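Long-range contacts in hydrolase, haloacid dehalogenase-like family (Chlorobaculum tepidum, PDB 2HCF), which binds magnesium and is probably a hydrolase of the haloacid dehalogenase (HAD) superfamily, built on a parallel Rossmann-like sheet: residues A[5-10]-A[111-116]; A[101-106]-A[134-139]; A[171-176]-A[189-194]. All coordinates share one frame; numbering follows the deposited sequence. Where two conformers were deposited one is given.

How the contacts relate
Contacts 1 and 3 lie in one parallel sheet, whose central strands run in the order 111-116, 5-9, 173-177, 192-196; their centres are about 10 Å apart. They join through the backbone: L8 N lies 2.8 Å from V174 O and L8 O 2.8 Å from I176 N, both probable hydrogen bonds. Contact 2, centred about 8 Å from contact 1, packs helix 98-106 and loop 134-139 beside strand 111-116, and L115 N is 3.2 Å from F139 O, another probable hydrogen bond. Contacts 2 and 3 do not touch (centres about 17 Å apart). D10 of contact 1 binds the magnesium ion; the side chains of F137 and I176 stay about 13 and 9 Å from it.

Contact 1: residues A[5-10]-A[111-116]. With MG (magnesium ion), chain B.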
# COMPACT_ATOMS: atom_id res chain seq x y z
N THR A 5 -13.99 -14.09 -3.65
CA THR A 5 -12.97 -13.17 -4.21
C THR A 5 -12.11 -12.48 -3.14
O THR A 5 -12.61 -12.03 -2.11
CB THR A 5 -13.63 -12.10 -5.06
OG1 THR A 5 -14.22 -12.74 -6.19
CG2 THR A 5 -12.63 -11.07 -5.57
N LEU A 6 -10.81 -12.43 -3.43
CA LEU A 6 -9.80 -11.81 -2.58
C LEU A 6 -9.44 -10.46 -3.21
O LEU A 6 -8.98 -10.41 -4.36
CB LEU A 6 -8.55 -12.70 -2.46
CG LEU A 6 -7.35 -12.08 -1.73
CD1 LEU A 6 -7.74 -11.70 -0.33
CD2 LEU A 6 -6.13 -12.96 -1.66
N VAL A 7 -9.68 -9.39 -2.47
CA VAL A 7 -9.43 -8.06 -2.97
C VAL A 7 -8.40 -7.32 -2.08
O VAL A 7 -8.66 -7.02 -0.91
CB VAL A 7 -10.74 -7.24 -3.04
CG1 VAL A 7 -10.49 -5.94 -3.79
CG2 VAL A 7 -11.83 -8.04 -3.72
N LEU A 8 -7.28 -6.97 -2.69
CA LEU A 8 -6.14 -6.39 -2.00
C LEU A 8 -5.90 -4.96 -2.48
O LEU A 8 -5.75 -4.71 -3.67
CB LEU A 8 -4.90 -7.27 -2.21
CG LEU A 8 -4.99 -8.73 -1.75
CD1 LEU A 8 -3.77 -9.49 -2.22
CD2 LEU A 8 -5.13 -8.83 -0.24
N PHE A 9 -5.87 -4.03 -1.54
CA PHE A 9 -5.77 -2.59 -1.79
C PHE A 9 -4.45 -2.05 -1.27
O PHE A 9 -4.05 -2.31 -0.10
CB PHE A 9 -6.85 -1.84 -1.01
CG PHE A 9 -8.22 -1.80 -1.68
CD1 PHE A 9 -8.53 -0.78 -2.57
CD2 PHE A 9 -9.22 -2.72 -1.34
CE1 PHE A 9 -9.79 -0.72 -3.16
CE2 PHE A 9 -10.46 -2.66 -1.92
CZ PHE A 9 -10.74 -1.66 -2.84
N ASP A 10 -3.80 -1.29 -2.15
CA ASP A 10 -2.77 -0.30 -1.78
C ASP A 10 -3.38 0.87 -1.00
O ASP A 10 -4.56 1.09 -1.11
CB ASP A 10 -2.17 0.21 -3.08
CG ASP A 10 -1.08 1.23 -2.86
OD1 ASP A 10 -0.08 0.84 -2.23
OD2 ASP A 10 -1.23 2.39 -3.35
N VAL A 111 -16.61 -11.79 -0.30
CA VAL A 111 -15.43 -10.95 -0.48
C VAL A 111 -14.56 -10.96 0.78
O VAL A 111 -15.07 -10.78 1.88
CB VAL A 111 -15.82 -9.49 -0.79
CG1 VAL A 111 -14.56 -8.56 -0.87
CG2 VAL A 111 -16.59 -9.41 -2.07
N LEU A 112 -13.26 -11.18 0.60
CA LEU A 112 -12.31 -10.94 1.70
C LEU A 112 -11.46 -9.71 1.36
O LEU A 112 -10.79 -9.69 0.35
CB LEU A 112 -11.40 -12.13 1.93
CG LEU A 112 -10.29 -11.89 2.95
CD1 LEU A 112 -10.84 -11.57 4.33
CD2 LEU A 112 -9.38 -13.08 2.99
N LEU A 113 -11.48 -8.70 2.22
CA LEU A 113 -10.65 -7.51 1.95
C LEU A 113 -9.32 -7.61 2.69
O LEU A 113 -9.29 -8.03 3.85
CB LEU A 113 -11.34 -6.23 2.38
CG LEU A 113 -12.43 -5.63 1.49
CD1 LEU A 113 -13.12 -4.57 2.32
CD2 LEU A 113 -11.86 -5.02 0.25
N GLY A 114 -8.24 -7.23 2.01
CA GLY A 114 -6.93 -7.09 2.66
C GLY A 114 -6.10 -5.93 2.09
O GLY A 114 -6.44 -5.35 1.05
N LEU A 115 -5.01 -5.61 2.78
CA LEU A 115 -4.12 -4.56 2.37
C LEU A 115 -2.91 -5.20 1.76
O LEU A 115 -2.47 -6.23 2.25
CB LEU A 115 -3.67 -3.78 3.58
CG LEU A 115 -4.83 -3.00 4.23
CD1 LEU A 115 -4.40 -2.55 5.57
CD2 LEU A 115 -5.22 -1.78 3.37
N LEU A 116 -2.37 -4.58 0.72
CA LEU A 116 -1.08 -4.93 0.16
C LEU A 116 -0.40 -3.60 -0.12
O LEU A 116 -0.79 -2.90 -1.08
CB LEU A 116 -1.22 -5.73 -1.14
CG LEU A 116 0.04 -6.48 -1.56
CD1 LEU A 116 -0.27 -7.59 -2.52
CD2 LEU A 116 1.08 -5.55 -2.18
MG MG B . 0.19 3.71 -3.99
O HOH W 1 1.49 3.44 -2.33
O HOH W 2 1.38 5.50 -4.62
O HOH W 3 1.26 2.12 -4.77
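The F9 ring meets L113 at its edge, where CE2 lies 3.5 Å from CD2 of the leucine, near the ring plane; L101, L102 and L105 of helix 98-106 also touch this ring. The pair belongs to the central parallel sheet of the Rossmann-like HAD fold, strand 5-9 running beside strand 111-116 with a crossing angle of -35°. Five backbone bonds zip the strands together: L112 N to T5 O, V7 N to L112 O, G114 N to V7 O, F9 N to G114 O, and L116 N to F9 O at 2.9 Å. V7 CG2 meets V111 CG1 on the same face as F9. On the other, L6 and L112 run side by side, CD1 4.0 Å from CD2, where both touch A160 of helix 152-164. Here G114 has no side chain, and L8 CD2 settles 3.8 Å from its CA; a CB there would clash with this methyl. L8 CD1 reaches L116 CD1, also at 4.0 Å. Just past the strand, D10, which probably opens the HAD-type DxDx(T/V) motif, sets CG anti to the backbone N (chi1 -180°), 3.0 Å from the magnesium ion. D12, through its backbone O, and D178, through OD1, complete the protein ligands, while R149 makes a salt bridge to D10 OD1 and T14 bonds to OD2. D10 OD2 binds the metal at 2.0 Å, and OD1 accepts a hydrogen bond from a metal-bound water.

Contact 2: residues A[101-106]-A[134-139]; sequences LLDALS and DHYFPF
Helix 98-106, one of the helices flanking the parallel sheet of the HAD fold, packs here against the loop that leads into edge strand 140-141. The loop contains a type I beta turn from D134 to F137, closed by F137 N bonding to D134 O, and the turn presents Y136 and F137 to the helix. L102 carries most of the helical side. Its CB sits over the centre of the Y136 ring in a CH-pi contact, 3.7 Å from the centroid and 3° off the ring normal. The opposite face of that ring is covered from within the loop by H135, whose CE1 lies 3.3 Å above the plane over the centre, so the phenol is sandwiched between a methylene and the imidazole. L102 holds CG anti to its carbonyl carbon (chi1 -69°), and beyond CG the branch divides its work: CD1 touches Y136 CD2 at 3.7 Å, and CD2 touches F137 CZ at the same distance. L102 and F137 cross at about a right angle. F137 also packs on F9 and L115, which joins the contact to the sheet. At the rim of the tyrosine, D103 and S106 approach near the ring plane. D103 OD1 is modelled implausibly close to Y136 OH, so the nature of that pairing remains doubtful. R125 makes a salt bridge to D134 OD1 and a hydrogen bond to F137 O. S106 OG donates to L102 O at 2.9 Å, reaching it from the opposite face of the carbonyl plane to S106 N, and lies 3.5 Å from Y136 CD1.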
# COMPACT_ATOMS: atom_id res chain seq x y z
N LEU A 101 -17.02 2.56 -1.60
CA LEU A 101 -16.55 1.34 -2.24
C LEU A 101 -16.25 0.26 -1.19
O LEU A 101 -16.57 -0.91 -1.36
CB LEU A 101 -15.29 1.63 -3.07
CG LEU A 101 -14.64 0.43 -3.77
CD1 LEU A 101 -15.61 -0.28 -4.70
CD2 LEU A 101 -13.37 0.85 -4.53
N LEU A 102 -15.60 0.67 -0.11
CA LEU A 102 -15.23 -0.25 0.95
C LEU A 102 -16.48 -0.77 1.67
O LEU A 102 -16.55 -1.94 1.98
CB LEU A 102 -14.25 0.42 1.92
CG LEU A 102 -12.84 0.70 1.36
CD1 LEU A 102 -11.94 1.31 2.39
CD2 LEU A 102 -12.18 -0.54 0.82
N ASP A 103 -17.48 0.08 1.90
CA ASP A 103 -18.76 -0.38 2.41
C ASP A 103 -19.42 -1.44 1.52
O ASP A 103 -19.96 -2.41 2.02
CB ASP A 103 -19.75 0.76 2.51
CG ASP A 103 -19.51 1.63 3.69
OD1 ASP A 103 -18.72 1.22 4.56
OD2 ASP A 103 -20.13 2.73 3.75
N ALA A 104 -19.42 -1.18 0.21
CA ALA A 104 -20.02 -2.08 -0.77
C ALA A 104 -19.34 -3.44 -0.78
O ALA A 104 -20.00 -4.47 -0.93
CB ALA A 104 -19.96 -1.45 -2.17
N LEU A 105 -18.01 -3.46 -0.65
CA LEU A 105 -17.25 -4.70 -0.64
C LEU A 105 -17.35 -5.47 0.67
O LEU A 105 -17.48 -6.70 0.67
CB LEU A 105 -15.77 -4.41 -0.93
CG LEU A 105 -15.52 -3.98 -2.37
CD1 LEU A 105 -14.16 -3.34 -2.47
CD2 LEU A 105 -15.65 -5.18 -3.35
N SER A 106 -17.29 -4.75 1.78
CA SER A 106 -17.17 -5.39 3.07
C SER A 106 -18.48 -6.02 3.53
O SER A 106 -18.47 -6.92 4.35
CB SER A 106 -16.66 -4.39 4.11
OG SER A 106 -17.60 -3.35 4.26
N ASP A 134 -9.82 1.90 8.70
CA ASP A 134 -8.93 0.77 9.03
C ASP A 134 -9.73 -0.50 9.30
O ASP A 134 -9.29 -1.62 8.99
CB ASP A 134 -8.06 1.14 10.24
CG ASP A 134 -7.15 0.00 10.70
OD1 ASP A 134 -6.24 -0.37 9.94
OD2 ASP A 134 -7.33 -0.51 11.82
N HIS A 135 -10.90 -0.32 9.93
CA HIS A 135 -11.78 -1.42 10.37
C HIS A 135 -12.19 -2.37 9.20
O HIS A 135 -12.49 -3.56 9.42
CB HIS A 135 -12.99 -0.83 11.12
CG HIS A 135 -13.91 -0.04 10.24
ND1 HIS A 135 -14.90 -0.63 9.49
CD2 HIS A 135 -13.94 1.29 9.94
CE1 HIS A 135 -15.51 0.30 8.77
NE2 HIS A 135 -14.93 1.46 9.00
N TYR A 136 -12.13 -1.89 7.97
CA TYR A 136 -12.46 -2.72 6.82
C TYR A 136 -11.43 -3.83 6.52
O TYR A 136 -11.72 -4.77 5.77
CB TYR A 136 -12.56 -1.87 5.54
CG TYR A 136 -13.69 -0.89 5.53
CD1 TYR A 136 -15.01 -1.32 5.37
CD2 TYR A 136 -13.46 0.47 5.67
CE1 TYR A 136 -16.05 -0.41 5.37
CE2 TYR A 136 -14.48 1.38 5.66
CZ TYR A 136 -15.77 0.95 5.51
OH TYR A 136 -16.77 1.89 5.53
N PHE A 137 -10.22 -3.72 7.05
CA PHE A 137 -9.12 -4.57 6.60
C PHE A 137 -8.59 -5.52 7.70
O PHE A 137 -7.78 -5.12 8.54
CB PHE A 137 -8.00 -3.69 6.09
CG PHE A 137 -8.39 -2.83 4.93
CD1 PHE A 137 -8.47 -3.37 3.65
CD2 PHE A 137 -8.69 -1.49 5.11
CE1 PHE A 137 -8.84 -2.58 2.57
CE2 PHE A 137 -9.06 -0.68 4.05
CZ PHE A 137 -9.12 -1.24 2.76
N PRO A 138 -9.05 -6.78 7.70
CA PRO A 138 -8.68 -7.71 8.75
C PRO A 138 -7.25 -8.24 8.69
O PRO A 138 -6.79 -8.82 9.66
CB PRO A 138 -9.71 -8.85 8.55
CG PRO A 138 -9.98 -8.84 7.11
CD PRO A 138 -9.91 -7.40 6.68
N PHE A 139 -6.54 -8.08 7.56
CA PHE A 139 -5.18 -8.57 7.43
C PHE A 139 -4.52 -7.86 6.28
O PHE A 139 -5.19 -7.12 5.55
CB PHE A 139 -5.17 -10.10 7.16
CG PHE A 139 -5.41 -10.46 5.73
CD1 PHE A 139 -6.64 -10.25 5.16
CD2 PHE A 139 -4.39 -10.95 4.93
CE1 PHE A 139 -6.87 -10.53 3.83
CE2 PHE A 139 -4.62 -11.23 3.60
CZ PHE A 139 -5.83 -11.03 3.05

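Contact 3: residues A[171-176]-A[189-194]; sequences SQIVII and LDARSI
R192 lays its guanidinium across V174, with CG2 of the valine 3.1 Å above one face, offset toward the rim. A bend at chi3 (-77°) turns NE back toward S171 O, and that bond is short, 2.7 Å, with the acceptor close to the guanidinium plane. NH2 adds a weak bond to the same oxygen, and bonds also to I228 O. An alanine in place of R192 would probably leave S171 O and I228 O without these donors and uncover V174 CG2. Along the backbone R192 N donates to I173 O, I175 N to R192 O, and I194 N to I175 O, in parallel register. Beyond the guanidinium on the same face, I194 CD1 presses on V174 CG1 at 3.5 Å, tighter than usual, and I194 lies side by side with I176, pointing the same way. A191 CB packs on I173 CG2 (3.8 Å) and I175 CD1 (4.0 Å), while L189 CD1 crosses to I173 CD1. D190, with positive phi, is the C-prime residue of a Schellman motif ending helix 180-187. Strand 173-177, helix 180-187 and strand 192-196 make up a beta-alpha-beta crossover. Helix 221-229 covers the I176 and I194 face, helix 152-164 packs on I173 and L189, and strand 5-9 flanks 173-177 on the side away from 192-196.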
# COMPACT_ATOMS: atom_id res chain seq x y z
N SER A 171 -8.04 -15.77 -11.18
CA SER A 171 -9.15 -14.91 -11.58
C SER A 171 -9.96 -14.45 -10.40
O SER A 171 -10.78 -13.55 -10.56
CB SER A 171 -10.10 -15.61 -12.54
OG SER A 171 -10.61 -16.81 -11.96
N GLN A 172 -9.77 -15.11 -9.26
CA GLN A 172 -10.43 -14.71 -7.99
C GLN A 172 -9.62 -13.73 -7.12
O GLN A 172 -10.05 -13.35 -6.05
CB GLN A 172 -10.76 -15.96 -7.17
CG GLN A 172 -11.86 -16.80 -7.74
CD GLN A 172 -12.00 -18.14 -7.02
OE1 GLN A 172 -11.05 -18.67 -6.46
NE2 GLN A 172 -13.19 -18.70 -7.07
N ILE A 173 -8.45 -13.33 -7.59
CA ILE A 173 -7.59 -12.42 -6.83
C ILE A 173 -7.49 -11.08 -7.56
O ILE A 173 -7.17 -11.03 -8.74
CB ILE A 173 -6.17 -12.98 -6.65
CG1 ILE A 173 -6.22 -14.40 -6.04
CG2 ILE A 173 -5.33 -12.00 -5.76
CD1 ILE A 173 -4.91 -15.19 -6.22
N VAL A 174 -7.78 -10.01 -6.83
CA VAL A 174 -7.80 -8.66 -7.40
C VAL A 174 -6.85 -7.78 -6.59
O VAL A 174 -6.97 -7.66 -5.35
CB VAL A 174 -9.24 -8.07 -7.40
CG1 VAL A 174 -9.25 -6.66 -7.96
CG2 VAL A 174 -10.17 -8.96 -8.19
N ILE A 175 -5.90 -7.18 -7.29
CA ILE A 175 -4.93 -6.32 -6.68
C ILE A 175 -5.06 -4.90 -7.21
O ILE A 175 -4.96 -4.67 -8.41
CB ILE A 175 -3.53 -6.87 -6.88
CG1 ILE A 175 -3.33 -8.03 -5.91
CG2 ILE A 175 -2.47 -5.83 -6.63
CD1 ILE A 175 -2.22 -8.97 -6.28
N ILE A 176 -5.30 -3.96 -6.30
CA ILE A 176 -5.66 -2.59 -6.66
C ILE A 176 -4.60 -1.58 -6.19
O ILE A 176 -4.25 -1.54 -4.99
CB ILE A 176 -7.04 -2.22 -6.09
CG1 ILE A 176 -8.11 -3.18 -6.62
CG2 ILE A 176 -7.41 -0.77 -6.41
CD1 ILE A 176 -9.38 -3.25 -5.78
N LEU A 189 0.98 -13.52 -9.16
CA LEU A 189 -0.04 -14.53 -8.95
C LEU A 189 -0.93 -14.73 -10.16
O LEU A 189 -1.94 -15.43 -10.06
CB LEU A 189 -0.93 -14.10 -7.80
CG LEU A 189 -0.28 -13.82 -6.44
CD1 LEU A 189 -1.40 -13.43 -5.50
CD2 LEU A 189 0.48 -15.04 -5.91
N ASP A 190 -0.53 -14.14 -11.29
CA ASP A 190 -1.41 -13.96 -12.46
C ASP A 190 -2.77 -13.40 -12.02
O ASP A 190 -3.82 -13.78 -12.54
CB ASP A 190 -1.58 -15.26 -13.25
CG ASP A 190 -2.26 -15.05 -14.61
OD1 ASP A 190 -2.24 -13.92 -15.13
OD2 ASP A 190 -2.80 -16.03 -15.17
N ALA A 191 -2.74 -12.46 -11.08
CA ALA A 191 -3.98 -11.91 -10.53
C ALA A 191 -4.55 -10.82 -11.43
O ALA A 191 -3.89 -10.37 -12.38
CB ALA A 191 -3.73 -11.36 -9.17
N ARG A 192 -5.79 -10.42 -11.16
CA ARG A 192 -6.42 -9.34 -11.90
C ARG A 192 -5.98 -8.01 -11.27
O ARG A 192 -6.28 -7.75 -10.10
CB ARG A 192 -7.96 -9.47 -11.86
CG ARG A 192 -8.48 -10.70 -12.60
CD ARG A 192 -9.98 -10.68 -12.82
NE ARG A 192 -10.72 -11.03 -11.61
CZ ARG A 192 -11.61 -10.26 -10.98
NH1 ARG A 192 -11.90 -9.03 -11.40
NH2 ARG A 192 -12.20 -10.75 -9.90
N SER A 193 -5.28 -7.18 -12.04
CA SER A 193 -4.85 -5.88 -11.58
C SER A 193 -5.87 -4.85 -12.00
O SER A 193 -6.35 -4.86 -13.13
CB SER A 193 -3.46 -5.52 -12.10
OG SER A 193 -3.43 -5.57 -13.49
N ILE A 194 -6.26 -4.00 -11.04
CA ILE A 194 -7.05 -2.82 -11.35
C ILE A 194 -6.21 -1.62 -10.93
O ILE A 194 -5.88 -1.47 -9.76
CB ILE A 194 -8.41 -2.80 -10.60
CG1 ILE A 194 -9.35 -3.93 -11.05
CG2 ILE A 194 -9.11 -1.44 -10.76
CD1 ILE A 194 -10.50 -4.16 -10.03